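Local coordinates for RsfP (Uncultured bacterium, PDB 4GLJ), which is a methylthioadenosine phosphorylase from an Antarctic soil metagenome that probably cleaves methylthioadenosine with phosphate and, in this crystal, binds the dye rhodamine B, at residues N12-A17 / G56-F61; N32-K37 / L51-G56. All coordinates share one frame; numbering follows the deposited sequence.

In the fold
The two contacts lie side by side in one mixed sheet, their centres about 7 Å apart. Across the sheet the strands run 33-36, 49-54, 57-63, 16-20; along the chain the order is 16-20, 33-36, 49-54, 57-63. Interaction 2 is the antiparallel pairing of 33-36 with 49-54, and interaction 1 the parallel pairing of 16-20 with 57-63, made between residues on either side of interaction 2 in the sequence. Gly-56, in the turn from 49-54 to 57-63, belongs to both. A backbone bond from Val-59 to Gly-52 joins them. Strands 16-20 and 57-63 lead on to Ser-22, Tyr-25 and His-65 of the rhodamine pocket.

Interaction 1: N12-A17 / G56-F61; sequences NAADIA and GVTVAF
Two torsions bring Ile-16 and Val-57 together: chi2 of 165° carries Ile-16 CD1 outward, and Val-57 CG1 stands anti to its backbone N. Their ends, Ile-16 CD1 and Val-57 CG1, touch at 3.9 Å as the two side chains cross obliquely. In Thr-58 a chi1 of -64° sets OG1 anti to the carbonyl carbon, where it bonds to Glu-53, and leaves the methyl for the 12-17 segment. That methyl, Thr-58 CG2, presses close on Ala-13 O (3.2 Å) and rests against Ala-14 CB (3.9 Å).

One straight backbone bond ties the strands directly: Ala-60 N donates to Ile-16 O over 2.9 Å, at 168°. A CA-H...O contact follows it, from Ala-17 CA to Ala-60 O at 3.1 Å. Further back the chains part, and a water fills in, accepting from Asp-15 N and donating to Thr-58 O, each over 2.7 Å. On the face bearing Ala-17 and Ala-60 the two methyls meet, CB to CB at 4.0 Å, and Ala-14 CB touches Ala-60 CB as well.

Strand 16-20 lies between 57-63 and 92-101, parallel to both; Ala-17 bonds through its backbone to Tyr-92 and Val-94. Helix 237-263 packs on the other face, Ile-260 against Ile-16 and Val-257 against Val-57, while Leu-51 of strand 49-54 touches Ala-14 and Ala-60.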
loop_
_atom_site.group_PDB
_atom_site.type_symbol
_atom_site.label_atom_id
_atom_site.label_comp_id
_atom_site.label_asym_id
_atom_site.label_seq_id
_atom_site.Cartn_x
_atom_site.Cartn_y
_atom_site.Cartn_z
ATOM N N ASN A 12 23.582 31.293 4.358
ATOM C CA ASN A 12 23.299 30.101 5.192
ATOM C C ASN A 12 23.425 28.775 4.408
ATOM O O ASN A 12 22.624 28.503 3.507
ATOM C CB ASN A 12 21.927 30.228 5.904
ATOM C CG ASN A 12 22.004 30.995 7.237
ATOM O OD1 ASN A 12 21.069 31.721 7.595
ATOM N ND2 ASN A 12 23.113 30.827 7.982
ATOM N N ALA A 13 24.444 27.981 4.743
ATOM C CA ALA A 13 24.861 26.859 3.936
ATOM C C ALA A 13 25.319 25.810 4.955
ATOM O O ALA A 13 25.766 26.158 6.048
ATOM C CB ALA A 13 25.997 27.264 2.982
ATOM N N ALA A 14 25.129 24.537 4.647
ATOM C CA ALA A 14 25.623 23.479 5.472
ATOM C C ALA A 14 25.845 22.313 4.556
ATOM O O ALA A 14 25.132 22.108 3.597
ATOM C CB ALA A 14 24.665 23.109 6.569
ATOM N N ASP A 15 26.884 21.572 4.829
ATOM C CA ASP A 15 27.213 20.459 3.969
ATOM C C ASP A 15 26.545 19.204 4.542
ATOM O O ASP A 15 26.431 18.186 3.849
ATOM C CB ASP A 15 28.724 20.319 4.074
ATOM C CG ASP A 15 29.297 19.299 3.145
ATOM O OD1 ASP A 15 29.036 19.397 1.927
ATOM O OD2 ASP A 15 30.086 18.433 3.636
ATOM N N ILE A 16 26.202 19.271 5.823
ATOM C CA ILE A 16 25.817 18.097 6.606
ATOM C C ILE A 16 24.538 18.438 7.379
ATOM O O ILE A 16 24.451 19.555 7.924
ATOM C CB ILE A 16 26.881 17.773 7.684
ATOM C CG1 ILE A 16 28.236 17.501 7.019
ATOM C CG2 ILE A 16 26.415 16.532 8.524
ATOM C CD1 ILE A 16 29.413 17.529 8.022
ATOM N N ALA A 17 23.564 17.513 7.386
ATOM C CA ALA A 17 22.315 17.690 8.116
ATOM C C ALA A 17 22.003 16.503 8.960
ATOM O O ALA A 17 22.279 15.354 8.598
ATOM C CB ALA A 17 21.177 18.003 7.153
ATOM N N GLY A 56 33.258 24.116 14.871
ATOM C CA GLY A 56 33.476 24.889 13.672
ATOM C C GLY A 56 32.920 24.322 12.388
ATOM O O GLY A 56 32.962 25.011 11.356
ATOM N N VAL A 57 32.397 23.083 12.421
ATOM C CA VAL A 57 31.713 22.506 11.271
ATOM C C VAL A 57 30.223 22.910 11.332
ATOM O O VAL A 57 29.570 22.644 12.325
ATOM C CB VAL A 57 31.736 20.960 11.305
ATOM C CG1 VAL A 57 30.995 20.375 10.093
ATOM C CG2 VAL A 57 33.154 20.414 11.419
ATOM N N THR A 58 29.709 23.559 10.295
ATOM C CA THR A 58 28.298 23.960 10.239
ATOM C C THR A 58 27.423 22.738 9.951
ATOM O O THR A 58 27.695 21.986 9.008
ATOM C CB THR A 58 28.089 25.035 9.145
ATOM O OG1 THR A 58 28.830 26.195 9.523
ATOM C CG2 THR A 58 26.623 25.423 8.994
ATOM N N VAL A 59 26.402 22.522 10.782
ATOM C CA VAL A 59 25.482 21.383 10.603
ATOM C C VAL A 59 24.061 21.966 10.600
ATOM O O VAL A 59 23.806 22.937 11.313
ATOM C CB VAL A 59 25.634 20.451 11.805
ATOM C CG1 VAL A 59 24.695 19.314 11.668
ATOM C CG2 VAL A 59 27.063 19.897 11.886
ATOM N N ALA A 60 23.162 21.410 9.776
ATOM C CA ALA A 60 21.727 21.748 9.828
ATOM C C ALA A 60 20.986 20.653 10.624
ATOM O O ALA A 60 21.194 19.460 10.385
ATOM C CB ALA A 60 21.167 21.829 8.410
ATOM N N PHE A 61 20.129 21.051 11.555
ATOM C CA PHE A 61 19.399 20.099 12.401
ATOM C C PHE A 61 17.900 20.324 12.109
ATOM O O PHE A 61 17.412 21.476 12.168
ATOM C CB PHE A 61 19.634 20.287 13.922
ATOM C CG PHE A 61 18.821 19.310 14.752
ATOM C CD1 PHE A 61 19.185 17.947 14.805
ATOM C CD2 PHE A 61 17.620 19.708 15.382
ATOM C CE1 PHE A 61 18.403 17.019 15.515
ATOM C CE2 PHE A 61 16.824 18.771 16.084
ATOM C CZ PHE A 61 17.228 17.438 16.163
HETATM O O HOH W 1 28.705 22.502 6.545
#

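Interaction 2: N32-K37 / L51-G56; sequences NKRSVK and LGELNG
Arg-34 and Glu-53 form the charged part of this contact, an end-on, two-nitrogen salt bridge. Arg-34 NH1 donates to Glu-53 OE1 over 3.0 Å and Arg-34 NH2 to Glu-53 OE2 over 2.9 Å, each oxygen using its syn lone pair. The guanidinium and carboxylate planes are only 25° apart, although the side chains themselves cross at about a right angle. A bend at chi2 (-94°) turns Arg-34 CD out of an extended course, and CD passes Leu-51 O on the way. Arg-34 NH1 also donates to Asn-32 O at 2.8 Å; this acceptor lies in the guanidinium plane, but the donor stands above the carbonyl plane. Three bonds thus fix the rotation of the group. An alanine at Arg-34 would probably leave the Glu-53 carboxylate without its positive mate and Asn-32 O without this donor.

The backbone bonds form one antiparallel hydrogen-bonded pair: Leu-51 N gives a nearly straight bond to Arg-34 O (2.8 Å, 172°), and Arg-34 N returns a more bent one to Leu-51 O (2.9 Å). Lys-33 CA adds a CA-H...O contact to the same Leu-51 oxygen.

Leu-51 supplies nonpolar surface. Its CB lies over one face of the Arg-34 guanidinium, toward the rim, 3.7 Å from Arg-34 NE; the purely apolar contact is Leu-51 CD1 against both methyls of Val-36, 3.9 Å from Val-36 CG1 and from Val-36 CG2.

Strand 49-54 lies between 33-36 and 57-63, antiparallel to both. Beyond it Thr-58 is the second partner of Glu-53 OE2, while Asn-12 packs on Arg-34, Val-36 and Leu-51. At the far end of the strand, Leu-54 rests on Lys-254 and Val-257 of helix 237-263.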
loop_
_atom_site.group_PDB
_atom_site.type_symbol
_atom_site.label_atom_id
_atom_site.label_comp_id
_atom_site.label_asym_id
_atom_site.label_seq_id
_atom_site.Cartn_x
_atom_site.Cartn_y
_atom_site.Cartn_z
ATOM N N ASN A 32 26.561 29.084 18.225
ATOM C CA ASN A 32 25.972 30.128 17.383
ATOM C C ASN A 32 24.732 29.598 16.660
ATOM O O ASN A 32 24.570 29.818 15.436
ATOM C CB ASN A 32 26.984 30.714 16.392
ATOM C CG ASN A 32 28.038 31.593 17.090
ATOM O OD1 ASN A 32 27.728 32.637 17.686
ATOM N ND2 ASN A 32 29.283 31.159 17.034
ATOM N N LYS A 33 23.876 28.900 17.416
ATOM C CA LYS A 33 22.595 28.412 16.901
ATOM C C LYS A 33 21.835 29.568 16.280
ATOM O O LYS A 33 21.886 30.723 16.781
ATOM C CB LYS A 33 21.748 27.793 18.004
ATOM C CG LYS A 33 22.242 26.444 18.514
ATOM C CD LYS A 33 21.301 25.950 19.619
ATOM C CE LYS A 33 21.894 24.784 20.396
ATOM N NZ LYS A 33 23.034 25.270 21.206
ATOM N N ARG A 34 21.188 29.295 15.161
ATOM C CA ARG A 34 20.297 30.283 14.524
ATOM C C ARG A 34 19.289 29.494 13.707
ATOM O O ARG A 34 19.645 28.416 13.161
ATOM C CB ARG A 34 21.064 31.303 13.642
ATOM C CG ARG A 34 21.771 30.732 12.394
ATOM C CD ARG A 34 23.218 30.399 12.710
ATOM N NE ARG A 34 24.042 30.022 11.567
ATOM C CZ ARG A 34 25.232 29.445 11.701
ATOM N NH1 ARG A 34 25.701 29.187 12.902
ATOM N NH2 ARG A 34 25.957 29.107 10.642
ATOM N N SER A 35 18.048 29.966 13.660
ATOM C CA SER A 35 16.978 29.230 12.982
ATOM C C SER A 35 16.699 29.838 11.618
ATOM O O SER A 35 16.716 31.058 11.477
ATOM C CB SER A 35 15.700 29.294 13.796
ATOM O OG SER A 35 15.794 28.450 14.914
ATOM N N VAL A 36 16.418 29.011 10.618
ATOM C CA VAL A 36 16.041 29.567 9.324
ATOM C C VAL A 36 14.696 28.957 8.917
ATOM O O VAL A 36 14.481 27.735 9.085
ATOM C CB VAL A 36 17.137 29.400 8.237
ATOM C CG1 VAL A 36 18.401 30.184 8.634
ATOM C CG2 VAL A 36 17.468 27.939 8.023
ATOM N N LYS A 37 13.782 29.819 8.473
ATOM C CA LYS A 37 12.510 29.376 7.922
ATOM C C LYS A 37 12.746 29.334 6.427
ATOM O O LYS A 37 13.179 30.308 5.843
ATOM C CB LYS A 37 11.371 30.357 8.256
ATOM C CG LYS A 37 9.974 29.729 8.126
ATOM C CD LYS A 37 8.857 30.757 8.375
ATOM C CE LYS A 37 8.469 30.831 9.855
ATOM N NZ LYS A 37 8.327 29.438 10.403
ATOM N N LEU A 51 20.657 25.901 12.426
ATOM C CA LEU A 51 22.056 25.864 11.983
ATOM C C LEU A 51 22.973 26.212 13.142
ATOM O O LEU A 51 22.715 27.125 13.920
ATOM C CB LEU A 51 22.319 26.800 10.798
ATOM C CG LEU A 51 21.489 26.431 9.557
ATOM C CD1 LEU A 51 21.337 27.662 8.684
ATOM C CD2 LEU A 51 22.160 25.326 8.786
ATOM N N GLY A 52 24.053 25.459 13.254
ATOM C CA GLY A 52 25.010 25.729 14.304
ATOM C C GLY A 52 26.289 25.024 13.929
ATOM O O GLY A 52 26.316 24.285 12.927
ATOM N N GLU A 53 27.330 25.260 14.727
ATOM C CA GLU A 53 28.641 24.656 14.510
ATOM C C GLU A 53 28.944 23.662 15.616
ATOM O O GLU A 53 28.715 23.922 16.788
ATOM C CB GLU A 53 29.758 25.718 14.388
ATOM C CG GLU A 53 29.801 26.357 12.996
ATOM C CD GLU A 53 28.645 27.348 12.779
ATOM O OE1 GLU A 53 28.304 28.082 13.752
ATOM O OE2 GLU A 53 28.091 27.389 11.643
ATOM N N LEU A 54 29.422 22.503 15.187
ATOM C CA LEU A 54 29.953 21.467 16.064
ATOM C C LEU A 54 31.424 21.512 15.713
ATOM O O LEU A 54 31.795 21.224 14.575
ATOM C CB LEU A 54 29.267 20.128 15.660
ATOM C CG LEU A 54 28.796 19.109 16.703
ATOM C CD1 LEU A 54 28.077 19.784 17.878
ATOM C CD2 LEU A 54 27.921 18.049 16.037
ATOM N N ASN A 55 32.273 21.977 16.658
ATOM C CA ASN A 55 33.689 22.231 16.366
ATOM C C ASN A 55 33.950 23.010 15.063
ATOM O O ASN A 55 34.777 22.624 14.231
ATOM C CB ASN A 55 34.504 20.929 16.353
ATOM C CG ASN A 55 34.245 20.040 17.577
ATOM O OD1 ASN A 55 33.124 19.956 18.101
ATOM N ND2 ASN A 55 35.281 19.333 18.007
ATOM N N GLY A 56 33.258 24.116 14.871
ATOM C CA GLY A 56 33.476 24.889 13.672
ATOM C C GLY A 56 32.920 24.322 12.388
ATOM O O GLY A 56 32.962 25.011 11.356
#